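Local structure of geranyltranstransferase (IspA) (Helicobacter pylori, 3LLW) at residues Lys38-Met43 and Gly124-Thr129; Asp94-Met99 and Thr118-Ile123. The protein probably acts as a magnesium-dependent prenyltransferase of the FPP/GGPP synthase family, joining isoprenoid diphosphates head to tail into longer chains. One frame throughout, in Å; residues are numbered along the deposited sequence.

Interaction 1 of 2, residues Lys38-Met43 and Gly124-Thr129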
loop_
_atom_site.group_PDB
_atom_site.type_symbol
_atom_site.label_atom_id
_atom_site.label_comp_id
_atom_site.label_asym_id
_atom_site.label_seq_id
_atom_site.Cartn_x
_atom_site.Cartn_y
_atom_site.Cartn_z
ATOM N N LYS A 38 -17.327 -3.441 9.180
ATOM C CA LYS A 38 -18.176 -2.320 8.760
ATOM C C LYS A 38 -17.363 -1.027 8.686
ATOM O O LYS A 38 -17.557 -0.219 7.775
ATOM C CB LYS A 38 -19.442 -2.146 9.631
ATOM C CG LYS A 38 -19.252 -2.290 11.143
ATOM C CD LYS A 38 -20.095 -3.434 11.744
ATOM C CE LYS A 38 -19.721 -4.830 11.209
ATOM N NZ LYS A 38 -18.381 -5.310 11.665
ATOM N N ALA A 39 -16.432 -0.864 9.629
ATOM C CA ALA A 39 -15.541 0.292 9.676
ATOM C C ALA A 39 -14.575 0.378 8.478
ATOM O O ALA A 39 -14.126 1.469 8.136
ATOM C CB ALA A 39 -14.767 0.276 10.949
ATOM N N PHE A 40 -14.262 -0.764 7.862
ATOM C CA PHE A 40 -13.342 -0.823 6.714
ATOM C C PHE A 40 -13.749 0.064 5.535
ATOM O O PHE A 40 -12.955 0.882 5.089
ATOM C CB PHE A 40 -13.137 -2.274 6.238
ATOM C CG PHE A 40 -12.231 -2.404 5.039
ATOM C CD1 PHE A 40 -10.899 -1.970 5.095
ATOM C CD2 PHE A 40 -12.703 -2.963 3.854
ATOM C CE1 PHE A 40 -10.063 -2.096 3.995
ATOM C CE2 PHE A 40 -11.873 -3.095 2.737
ATOM C CZ PHE A 40 -10.555 -2.665 2.801
ATOM N N PHE A 41 -14.983 -0.087 5.052
ATOM C CA PHE A 41 -15.424 0.600 3.841
ATOM C C PHE A 41 -16.292 1.831 4.112
ATOM O O PHE A 41 -16.627 2.579 3.194
ATOM C CB PHE A 41 -16.157 -0.386 2.935
ATOM C CG PHE A 41 -15.793 -0.262 1.474
ATOM C CD1 PHE A 41 -14.487 -0.509 1.038
ATOM C CD2 PHE A 41 -16.761 0.078 0.532
ATOM C CE1 PHE A 41 -14.144 -0.411 -0.325
ATOM C CE2 PHE A 41 -16.439 0.180 -0.827
ATOM C CZ PHE A 41 -15.124 -0.066 -1.256
ATOM N N GLU A 42 -16.637 2.034 5.379
ATOM C CA GLU A 42 -17.543 3.086 5.815
ATOM C C GLU A 42 -17.239 4.477 5.239
ATOM O O GLU A 42 -18.140 5.145 4.728
ATOM C CB GLU A 42 -17.549 3.144 7.350
ATOM C CG GLU A 42 -18.739 3.865 7.931
ATOM C CD GLU A 42 -18.815 3.763 9.450
ATOM O OE1 GLU A 42 -18.451 2.702 10.004
ATOM O OE2 GLU A 42 -19.256 4.744 10.085
ATOM N N MET A 43 -15.974 4.904 5.315
ATOM C CA MET A 43 -15.567 6.213 4.789
ATOM C C MET A 43 -15.509 6.243 3.250
ATOM O O MET A 43 -15.524 7.321 2.646
ATOM C CB MET A 43 -14.230 6.669 5.391
ATOM C CG MET A 43 -14.211 6.792 6.909
ATOM S SD MET A 43 -15.565 7.757 7.625
ATOM C CE MET A 43 -16.448 6.545 8.536
ATOM N N GLY A 124 -7.100 3.231 7.528
ATOM C CA GLY A 124 -6.364 3.928 6.455
ATOM C C GLY A 124 -5.252 3.057 5.862
ATOM O O GLY A 124 -5.069 2.997 4.645
ATOM N N ASP A 125 -4.515 2.367 6.729
ATOM C CA ASP A 125 -3.464 1.433 6.324
ATOM C C ASP A 125 -3.978 0.310 5.436
ATOM O O ASP A 125 -3.367 -0.004 4.409
ATOM C CB ASP A 125 -2.777 0.830 7.548
ATOM C CG ASP A 125 -1.815 1.784 8.212
ATOM O OD1 ASP A 125 -1.604 2.893 7.675
ATOM O OD2 ASP A 125 -1.263 1.418 9.279
ATOM N N ALA A 126 -5.098 -0.284 5.840
ATOM C CA ALA A 126 -5.756 -1.329 5.058
ATOM C C ALA A 126 -6.282 -0.847 3.723
ATOM O O ALA A 126 -6.153 -1.565 2.691
ATOM C CB ALA A 126 -6.849 -1.986 5.845
ATOM N N LEU A 127 -6.873 0.351 3.719
ATOM C CA LEU A 127 -7.349 0.905 2.444
ATOM C C LEU A 127 -6.234 1.239 1.439
ATOM O O LEU A 127 -6.424 1.109 0.226
ATOM C CB LEU A 127 -8.274 2.091 2.665
ATOM C CG LEU A 127 -9.711 1.728 3.059
ATOM C CD1 LEU A 127 -10.427 2.969 3.519
ATOM C CD2 LEU A 127 -10.469 1.055 1.902
ATOM N N ASN A 128 -5.093 1.677 1.961
ATOM C CA ASN A 128 -3.860 1.836 1.201
ATOM C C ASN A 128 -3.436 0.517 0.552
ATOM O O ASN A 128 -3.243 0.490 -0.644
ATOM C CB ASN A 128 -2.761 2.330 2.134
ATOM C CG ASN A 128 -1.450 2.647 1.438
ATOM O OD1 ASN A 128 -1.276 2.494 0.211
ATOM N ND2 ASN A 128 -0.499 3.088 2.239
ATOM N N THR A 129 -3.285 -0.549 1.348
ATOM C CA THR A 129 -2.940 -1.889 0.840
ATOM C C THR A 129 -4.020 -2.480 -0.062
ATOM O O THR A 129 -3.720 -3.127 -1.113
ATOM C CB THR A 129 -2.629 -2.871 2.002
ATOM O OG1 THR A 129 -1.706 -2.253 2.899
ATOM C CG2 THR A 129 -2.000 -4.144 1.487
#

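Interaction 2 of 2, residues Asp94-Met99 and Thr118-Ile123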
loop_
_atom_site.group_PDB
_atom_site.type_symbol
_atom_site.label_atom_id
_atom_site.label_comp_id
_atom_site.label_asym_id
_atom_site.label_seq_id
_atom_site.Cartn_x
_atom_site.Cartn_y
_atom_site.Cartn_z
ATOM N N ASP A 94 -5.490 12.144 7.113
ATOM C CA ASP A 94 -5.546 13.600 7.238
ATOM C C ASP A 94 -6.414 14.048 8.437
ATOM O O ASP A 94 -6.094 15.038 9.080
ATOM C CB ASP A 94 -6.088 14.230 5.959
ATOM C CG ASP A 94 -6.024 15.744 5.984
ATOM O OD1 ASP A 94 -4.911 16.297 6.132
ATOM O OD2 ASP A 94 -7.094 16.382 5.857
ATOM N N ASP A 95 -7.477 13.296 8.732
ATOM C CA ASP A 95 -8.475 13.668 9.744
ATOM C C ASP A 95 -8.046 13.416 11.183
ATOM O O ASP A 95 -8.694 13.904 12.108
ATOM C CB ASP A 95 -9.790 12.927 9.475
ATOM C CG ASP A 95 -10.625 13.574 8.374
ATOM O OD1 ASP A 95 -10.552 14.811 8.191
ATOM O OD2 ASP A 95 -11.378 12.839 7.702
ATOM N N LEU A 96 -6.963 12.655 11.356
ATOM C CA LEU A 96 -6.474 12.189 12.659
ATOM C C LEU A 96 -6.132 13.324 13.637
ATOM O O LEU A 96 -5.780 14.417 13.190
ATOM C CB LEU A 96 -5.243 11.294 12.463
ATOM C CG LEU A 96 -5.377 9.900 11.839
ATOM C CD1 LEU A 96 -4.010 9.324 11.583
ATOM C CD2 LEU A 96 -6.177 8.957 12.699
ATOM N N PRO A 97 -6.230 13.068 14.968
ATOM C CA PRO A 97 -5.939 14.113 15.961
ATOM C C PRO A 97 -4.549 14.737 15.836
ATOM O O PRO A 97 -4.401 15.934 16.079
ATOM C CB PRO A 97 -6.102 13.391 17.307
ATOM C CG PRO A 97 -7.034 12.253 17.011
ATOM C CD PRO A 97 -6.643 11.809 15.627
ATOM N N CYS A 98 -3.550 13.947 15.434
ATOM C CA CYS A 98 -2.200 14.484 15.219
ATOM C C CYS A 98 -2.135 15.384 13.981
ATOM O O CYS A 98 -1.254 16.236 13.883
ATOM C CB CYS A 98 -1.141 13.373 15.164
ATOM S SG CYS A 98 -1.117 12.361 13.643
ATOM N N MET A 99 -3.079 15.205 13.056
ATOM C CA MET A 99 -3.160 16.042 11.852
ATOM C C MET A 99 -4.319 17.061 11.941
ATOM O O MET A 99 -4.309 17.907 12.837
ATOM C CB MET A 99 -3.166 15.177 10.570
ATOM C CG MET A 99 -1.761 14.751 10.141
ATOM S SD MET A 99 -1.602 13.610 8.726
ATOM C CE MET A 99 -1.361 12.102 9.670
ATOM N N THR A 118 -6.736 4.257 16.899
ATOM C CA THR A 118 -6.064 3.068 16.413
ATOM C C THR A 118 -6.777 2.480 15.197
ATOM O O THR A 118 -6.143 2.289 14.138
ATOM C CB THR A 118 -5.910 2.039 17.555
ATOM O OG1 THR A 118 -4.899 2.503 18.456
ATOM C CG2 THR A 118 -5.487 0.687 17.026
ATOM N N THR A 119 -8.090 2.259 15.350
ATOM C CA THR A 119 -8.990 1.839 14.264
ATOM C C THR A 119 -8.821 2.672 12.986
ATOM O O THR A 119 -8.660 2.112 11.902
ATOM C CB THR A 119 -10.475 1.864 14.711
ATOM O OG1 THR A 119 -10.657 1.010 15.851
ATOM C CG2 THR A 119 -11.396 1.402 13.582
ATOM N N ALA A 120 -8.835 3.995 13.129
ATOM C CA ALA A 120 -8.602 4.914 12.014
ATOM C C ALA A 120 -7.241 4.746 11.324
ATOM O O ALA A 120 -7.199 4.638 10.111
ATOM C CB ALA A 120 -8.792 6.356 12.436
ATOM N N VAL A 121 -6.149 4.722 12.087
ATOM C CA VAL A 121 -4.817 4.511 11.509
ATOM C C VAL A 121 -4.770 3.217 10.706
ATOM O O VAL A 121 -4.332 3.202 9.532
ATOM C CB VAL A 121 -3.694 4.491 12.585
ATOM C CG1 VAL A 121 -2.339 4.162 11.946
ATOM C CG2 VAL A 121 -3.608 5.836 13.287
ATOM N N LEU A 122 -5.265 2.151 11.338
ATOM C CA LEU A 122 -5.226 0.811 10.766
ATOM C C LEU A 122 -6.152 0.625 9.572
ATOM O O LEU A 122 -5.789 -0.051 8.602
ATOM C CB LEU A 122 -5.483 -0.254 11.840
ATOM C CG LEU A 122 -4.370 -0.400 12.874
ATOM C CD1 LEU A 122 -4.793 -1.380 13.953
ATOM C CD2 LEU A 122 -2.997 -0.790 12.236
ATOM N N ILE A 123 -7.331 1.230 9.630
ATOM C CA ILE A 123 -8.218 1.244 8.457
ATOM C C ILE A 123 -7.708 2.070 7.271
ATOM O O ILE A 123 -7.827 1.617 6.123
ATOM C CB ILE A 123 -9.690 1.480 8.825
ATOM C CG1 ILE A 123 -10.273 0.138 9.254
ATOM C CG2 ILE A 123 -10.506 1.973 7.640
ATOM C CD1 ILE A 123 -11.368 0.274 10.217
#

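Interaction 1 of 2, residues Lys38-Met43 and Gly124-Thr129
Phe40 and Leu127 bury most of the surface in this contact, with Ala126 beside them, where two helices of the mainly helical polyprenyl synthase fold cross. Segments 38-43 of helix 36-45 and 124-129 of helix 117-137 cross at -71°, their axes 9.8 Å apart at closest, so the helices touch over a small apolar patch. Phe40 spans the gap because its CG stands anti to the backbone N (chi1 178°), which carries the ring out to the other helix. There the ring edge meets Ala126: CE1 lies 3.7 Å from Ala126 CB, and the methyl group sits near the ring plane. Alanine suits this place because its CB already points at the neighbouring helix and is small enough to let a flat ring come in edge-on. Leu127 approaches the same ring obliquely with its CD2 branch, which is 3.8 Å from both CE1 and CZ of Phe40. Phe41 adds a looser apolar touch to CD2. Beyond the two segments, Tyr130 stacks edge-to-face with Phe40, and Leu127 also packs on Ile92 of helix 73-94. Ala126 packs as well on Ile158 of the second subunit, so the patch adjoins the dimer interface. The leucine divides its methyls between ring and backbone, CD1 resting 3.6 Å from the carbonyl O of Phe40.

Interaction 2 of 2, residues Asp94-Met99 and Thr118-Ile123
A buried apolar contact ties the loop after helix 73-94 to the early turns of helix 117-137, with Leu96 as the residue that reaches across. Leu96 lies inside the family's first aspartate-rich motif (DDx4D), whose end residues Asp94 and Asp100 are magnesium ligands in this protein, although no metal is bound to this chain. Leu96 directs its side chain at the helix and forks over two successive residues. Its CD2 lies 3.7 Å from Ala120 CB and 4.1 Å from Val121 CG2, while CD1 is 3.9 Å from Val121 CG2. The Leu96 and Val121 side chains cross at about a right angle. Chi1 of 176° places CG1 of Val121 anti to the backbone N and so leaves CG2 anti to the carbonyl carbon, on the side that meets Leu96. A branched leucine suits a place facing both a small alanine and a beta-branched valine. Leu96 also opens a type I turn, closed by the 2.8 Å hydrogen bond from Met99 N to Leu96 O. Around this contact, Asp95 forms a salt bridge with Arg105 of strand 104-105, Ala120 packs on Leu111 of helix 111-114, and Val121 O accepts a hydrogen bond from His93 on helix 73-94.

Helix 117-137 serves both contacts with adjoining six-residue segments: residues 118-123 receive the loop in interaction 2, and residues 124-129 receive helix 36-45 in interaction 1. Both are buried and apolar, but interaction 1 joins two helices through an aromatic ring and covers 196 Å², whereas interaction 2 joins a loop to a helix through aliphatic methyls alone and covers 106 Å². Their surroundings differ too, since interaction 2 adjoins the magnesium-binding aspartates and interaction 1 lies away from them. Ile123 links the two, its CD1 standing 3.5 Å from Ala39 CB. Both segments of interaction 2 fall in sequence between those of interaction 1, and residues of each contact pack against the second subunit.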